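Local coordinates for uncharacterized protein (Enterococcus faecalis, PDB 3CEX) that is of unknown function but belongs to the DinB superfamily, whose members share a four-helix bundle and are often metal-dependent enzymes, at residues 27-32 with 166-172; 78-82 with 95-101. All coordinates share one frame. Numbering follows the deposited sequence.

Both contacts lie toward one end of the helical bundle, with centres about 18 Å apart. Contact 1 joins the loop after helix 8-25 to the C-terminal end of helix 144-170. Along the chain it closes a large loop, and contact 2 is nested within that loop. Contact 2 pairs the chain that leaves helix 74-78 with the chain that leads from helix 93-96 toward helix 104-124. The two contacts touch where Val30 CG2 packs 3.1 Å from Val101 O. Contact 1 also holds an acetate, probably from the crystallisation liquor, bound by Arg166 and Arg167; this alone does not mark an active site.

Contact 1: residues 27-32 with 166-172; sequences QMTVAE and RRLVIGK. With ACY (acetic acid), chain C.
Gln27 has near-helical backbone angles (-89/-2); Met28 (-121/151) and Thr29 (-76/164) are extended and lead into helix 30-33. Residues 166-170 end helix 144-170, and Gly171 leaves it with positive phi. Gln27 points toward the helix end. Gln27 OE1 accepts a weak hydrogen bond from Lys172 NZ (3.1 Å). Gln27 NE2, bonded to Glu23 O, merely lies over the Arg166 guanidinium face (3.6 Å from Arg166 NH2). Selenomethionine Met28 starts sideways, but chi1 m, chi2 t, chi3 p bring its CE to 4.0 Å from Arg166 CA and 4.1 Å from Val169 CB. Glu32 and Val169 have the closest CA atoms (6.7 Å), with Glu32 CB 4.1 Å from Val169 CG1. Glu32 CD rests 3.6 Å from Ile170 CG2. Arg166 NE donates to Lys172 O (2.9 Å), and Arg166 NH1 salt-bridges Lys172 OXT (3.0 Å). Arg166 NH1 and Arg167 NH2 both donate to acetate OXT (2.9 and 2.8 Å). Thr29 and Glu32 form a capping box (Glu32 N to Thr29 OG1 3.1 Å, Thr29 N to Glu32 OE1 3.0 Å), starting a short helix laid against the last helix of the DinB-family bundle.

Contact 2: residues 78-82 with 95-101; sequences FALDL and EAAKVVV
A water bridges the two backbones: Asp81 N donates to it at 3.0 Å, and it donates to Lys98 O at an unusually short 2.4 Å. There is no direct hydrogen bond between the segments. Phe78 ends helix 74-78, and Ala79 leaves it with positive phi. Asp81 is the centre of an inverse gamma turn, with a weak bond from Leu82 N to Leu80 O (2.9 Å). In 95-101 a type I turn runs from Ala96 to Val99, and extended chain follows. The segments run antiparallel, with CA pairs Phe78-Val101 and Leu80-Val99 at 6.3 Å and Asp81-Lys98 at 6.2 Å. Phe78 CE2 meets Val101 CG1 at 3.5 Å. Leu80 and Leu82 are both chi1 m, chi2 t. Leu80 CD1 lies 4.2 Å and Leu82 CD1 3.8 Å from Val99 CG2. Leu82 CD2 packs 3.9 Å from Glu95 CB. Trp49 of helix 44-62 touches Phe78, Leu80 and Val99, so this apolar side faces the bundle. At the exposed side, Lys98 CD approaches Asp81 O (3.4 Å), while Asp81 OD2 and Lys98 NZ stay 4.0 Å apart. The contact is therefore mainly apolar packing with one bridging water; the charges are too far apart for a salt bridge.

Contact 1: residues 27-32 with 166-172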
# COMPACT_ATOMS: atom_id res chain seq x y z
N GLN A 27 -11.92 3.77 -14.77
CA GLN A 27 -12.13 5.19 -15.12
C GLN A 27 -11.36 5.61 -16.35
O GLN A 27 -11.50 6.76 -16.77
CB GLN A 27 -11.78 6.10 -13.95
CG GLN A 27 -12.63 5.82 -12.71
CD GLN A 27 -12.19 6.62 -11.52
OE1 GLN A 27 -12.24 7.88 -11.54
NE2 GLN A 27 -11.73 5.92 -10.47
N MSE A 28 -10.58 4.72 -16.95
CA MSE A 28 -9.66 5.14 -18.00
C MSE A 28 -9.92 4.42 -19.31
O MSE A 28 -10.36 3.29 -19.32
CB MSE A 28 -8.21 4.84 -17.57
CG MSE A 28 -7.92 5.43 -16.21
SE MSE A 28 -6.18 4.99 -15.49
CE MSE A 28 -5.08 6.47 -16.25
N THR A 29 -9.60 5.08 -20.42
CA THR A 29 -9.45 4.40 -21.71
C THR A 29 -8.10 3.67 -21.69
O THR A 29 -7.27 3.95 -20.83
CB THR A 29 -9.46 5.40 -22.88
OG1 THR A 29 -8.30 6.25 -22.78
CG2 THR A 29 -10.75 6.26 -22.86
N VAL A 30 -7.90 2.73 -22.61
CA VAL A 30 -6.62 2.03 -22.69
C VAL A 30 -5.49 3.01 -23.03
O VAL A 30 -4.41 2.88 -22.50
CB VAL A 30 -6.65 0.80 -23.68
CG1 VAL A 30 -6.93 1.22 -25.05
CG2 VAL A 30 -5.32 0.05 -23.66
N ALA A 31 -5.74 4.00 -23.89
CA ALA A 31 -4.71 5.02 -24.21
C ALA A 31 -4.27 5.78 -22.96
O ALA A 31 -3.06 6.00 -22.74
CB ALA A 31 -5.22 6.00 -25.30
N GLU A 32 -5.23 6.12 -22.11
CA GLU A 32 -4.94 6.79 -20.84
C GLU A 32 -4.16 5.88 -19.90
O GLU A 32 -3.19 6.33 -19.26
CB GLU A 32 -6.23 7.24 -20.15
CG GLU A 32 -6.77 8.56 -20.76
CD GLU A 32 -8.24 8.81 -20.50
OE1 GLU A 32 -8.90 7.97 -19.83
OE2 GLU A 32 -8.73 9.87 -20.96
N ARG A 166 -3.39 8.10 -12.22
CA ARG A 166 -4.72 8.37 -12.78
C ARG A 166 -5.07 9.84 -12.65
O ARG A 166 -5.50 10.47 -13.62
CB ARG A 166 -5.79 7.51 -12.09
CG ARG A 166 -7.22 7.62 -12.68
CD ARG A 166 -8.28 7.25 -11.64
NE ARG A 166 -8.46 8.26 -10.60
CZ ARG A 166 -8.66 8.01 -9.30
NH1 ARG A 166 -8.83 9.03 -8.47
NH2 ARG A 166 -8.69 6.77 -8.82
N ARG A 167 -4.89 10.39 -11.45
CA ARG A 167 -5.15 11.80 -11.21
C ARG A 167 -4.34 12.72 -12.11
O ARG A 167 -4.86 13.69 -12.64
CB ARG A 167 -4.98 12.17 -9.73
CG ARG A 167 -6.03 11.50 -8.83
CD ARG A 167 -5.73 11.67 -7.36
NE ARG A 167 -6.74 11.06 -6.50
CZ ARG A 167 -6.79 11.19 -5.17
NH1 ARG A 167 -5.91 11.95 -4.52
NH2 ARG A 167 -7.74 10.57 -4.47
N LEU A 168 -3.07 12.38 -12.31
CA LEU A 168 -2.20 13.17 -13.18
C LEU A 168 -2.59 13.05 -14.63
O LEU A 168 -2.46 14.02 -15.39
CB LEU A 168 -0.74 12.72 -13.01
CG LEU A 168 -0.13 12.93 -11.64
CD1 LEU A 168 1.19 12.22 -11.51
CD2 LEU A 168 0.03 14.44 -11.41
N VAL A 169 -3.10 11.89 -15.03
CA VAL A 169 -3.37 11.64 -16.44
C VAL A 169 -4.74 12.15 -16.86
O VAL A 169 -4.89 12.76 -17.93
CB VAL A 169 -3.21 10.13 -16.79
CG1 VAL A 169 -3.67 9.86 -18.23
CG2 VAL A 169 -1.75 9.68 -16.58
N ILE A 170 -5.75 11.91 -16.03
CA ILE A 170 -7.12 12.31 -16.38
C ILE A 170 -7.72 13.41 -15.51
O ILE A 170 -8.88 13.74 -15.68
CB ILE A 170 -8.08 11.06 -16.42
CG1 ILE A 170 -8.49 10.59 -15.03
CG2 ILE A 170 -7.43 9.89 -17.16
CD1 ILE A 170 -9.57 9.48 -15.07
N GLY A 171 -6.96 13.96 -14.57
CA GLY A 171 -7.41 15.08 -13.74
C GLY A 171 -8.49 14.77 -12.72
O GLY A 171 -9.15 15.68 -12.21
N LYS A 172 -8.70 13.51 -12.42
CA LYS A 172 -9.71 13.16 -11.43
C LYS A 172 -9.42 11.80 -10.85
O LYS A 172 -8.62 11.00 -11.37
CB LYS A 172 -11.13 13.19 -12.05
CG LYS A 172 -11.38 12.14 -13.13
CD LYS A 172 -12.72 12.33 -13.84
CE LYS A 172 -13.17 11.02 -14.52
NZ LYS A 172 -13.47 9.90 -13.55
OXT LYS A 172 -9.98 11.51 -9.81
C ACY C . -9.60 7.60 -5.08
O ACY C . -9.65 6.51 -5.72
OXT ACY C . -9.43 8.72 -5.63
CH3 ACY C . -9.74 7.58 -3.57

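Contact 2: residues 78-82 with 95-101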
# COMPACT_ATOMS: atom_id res chain seq x y z
N PHE A 78 0.52 -10.18 -24.15
CA PHE A 78 1.02 -8.85 -23.92
C PHE A 78 1.87 -8.40 -25.11
O PHE A 78 1.82 -7.24 -25.51
CB PHE A 78 1.82 -8.80 -22.60
CG PHE A 78 0.96 -8.56 -21.39
CD1 PHE A 78 0.35 -9.60 -20.73
CD2 PHE A 78 0.79 -7.27 -20.91
CE1 PHE A 78 -0.42 -9.36 -19.60
CE2 PHE A 78 0.01 -7.04 -19.81
CZ PHE A 78 -0.59 -8.07 -19.15
N ALA A 79 2.66 -9.33 -25.66
CA ALA A 79 3.60 -9.06 -26.77
C ALA A 79 4.44 -7.79 -26.56
O ALA A 79 4.54 -6.93 -27.45
CB ALA A 79 2.88 -9.04 -28.13
N LEU A 80 5.05 -7.70 -25.39
CA LEU A 80 5.86 -6.53 -25.04
C LEU A 80 7.13 -6.45 -25.89
O LEU A 80 7.72 -7.47 -26.21
CB LEU A 80 6.23 -6.57 -23.55
CG LEU A 80 5.11 -6.49 -22.50
CD1 LEU A 80 5.72 -6.39 -21.10
CD2 LEU A 80 4.20 -5.32 -22.78
N ASP A 81 7.54 -5.24 -26.26
CA ASP A 81 8.84 -5.05 -26.92
C ASP A 81 9.95 -5.02 -25.87
O ASP A 81 10.78 -4.13 -25.85
CB ASP A 81 8.83 -3.79 -27.80
CG ASP A 81 9.97 -3.78 -28.85
OD1 ASP A 81 10.64 -4.84 -29.16
OD2 ASP A 81 10.16 -2.66 -29.40
N LEU A 82 9.97 -6.04 -25.03
CA LEU A 82 10.98 -6.23 -24.00
C LEU A 82 11.33 -7.72 -23.97
O LEU A 82 10.44 -8.58 -24.10
CB LEU A 82 10.44 -5.84 -22.63
CG LEU A 82 10.15 -4.37 -22.34
CD1 LEU A 82 9.58 -4.30 -20.93
CD2 LEU A 82 11.39 -3.46 -22.51
N GLU A 95 12.36 1.85 -21.22
CA GLU A 95 11.84 0.48 -21.16
C GLU A 95 10.43 0.42 -20.57
O GLU A 95 9.58 -0.32 -21.07
CB GLU A 95 12.78 -0.44 -20.38
CG GLU A 95 14.05 -0.81 -21.14
CD GLU A 95 15.05 -1.61 -20.31
OE1 GLU A 95 15.08 -1.47 -19.08
OE2 GLU A 95 15.86 -2.34 -20.91
N ALA A 96 10.19 1.21 -19.51
CA ALA A 96 8.88 1.27 -18.86
C ALA A 96 7.78 1.77 -19.81
O ALA A 96 6.66 1.30 -19.74
CB ALA A 96 8.93 2.14 -17.56
N ALA A 97 8.10 2.73 -20.67
CA ALA A 97 7.14 3.23 -21.67
C ALA A 97 6.71 2.17 -22.68
O ALA A 97 5.74 2.36 -23.37
CB ALA A 97 7.74 4.43 -22.42
N LYS A 98 7.46 1.07 -22.77
CA LYS A 98 7.14 -0.00 -23.67
C LYS A 98 6.15 -0.99 -23.06
O LYS A 98 5.70 -1.91 -23.76
CB LYS A 98 8.41 -0.75 -24.10
CG LYS A 98 9.31 0.08 -25.00
CD LYS A 98 10.40 -0.78 -25.61
CE LYS A 98 11.72 -0.04 -25.81
NZ LYS A 98 12.07 0.12 -27.22
N VAL A 99 5.84 -0.84 -21.78
CA VAL A 99 4.82 -1.70 -21.19
C VAL A 99 3.48 -1.02 -21.46
O VAL A 99 3.05 -0.13 -20.74
CB VAL A 99 5.05 -1.97 -19.71
CG1 VAL A 99 3.92 -2.86 -19.17
CG2 VAL A 99 6.46 -2.63 -19.48
N VAL A 100 2.86 -1.43 -22.57
CA VAL A 100 1.58 -0.92 -23.02
C VAL A 100 0.75 -2.11 -23.49
O VAL A 100 1.30 -3.13 -23.88
CB VAL A 100 1.73 0.14 -24.16
CG1 VAL A 100 2.46 1.37 -23.65
CG2 VAL A 100 2.45 -0.45 -25.41
N VAL A 101 -0.58 -1.97 -23.43
CA VAL A 101 -1.49 -3.05 -23.85
C VAL A 101 -2.48 -2.55 -24.89
O VAL A 101 -2.81 -1.35 -24.95
CB VAL A 101 -2.28 -3.65 -22.65
CG1 VAL A 101 -1.36 -4.44 -21.71
CG2 VAL A 101 -3.03 -2.55 -21.89
O HOH W 1 5.86 -2.76 -25.99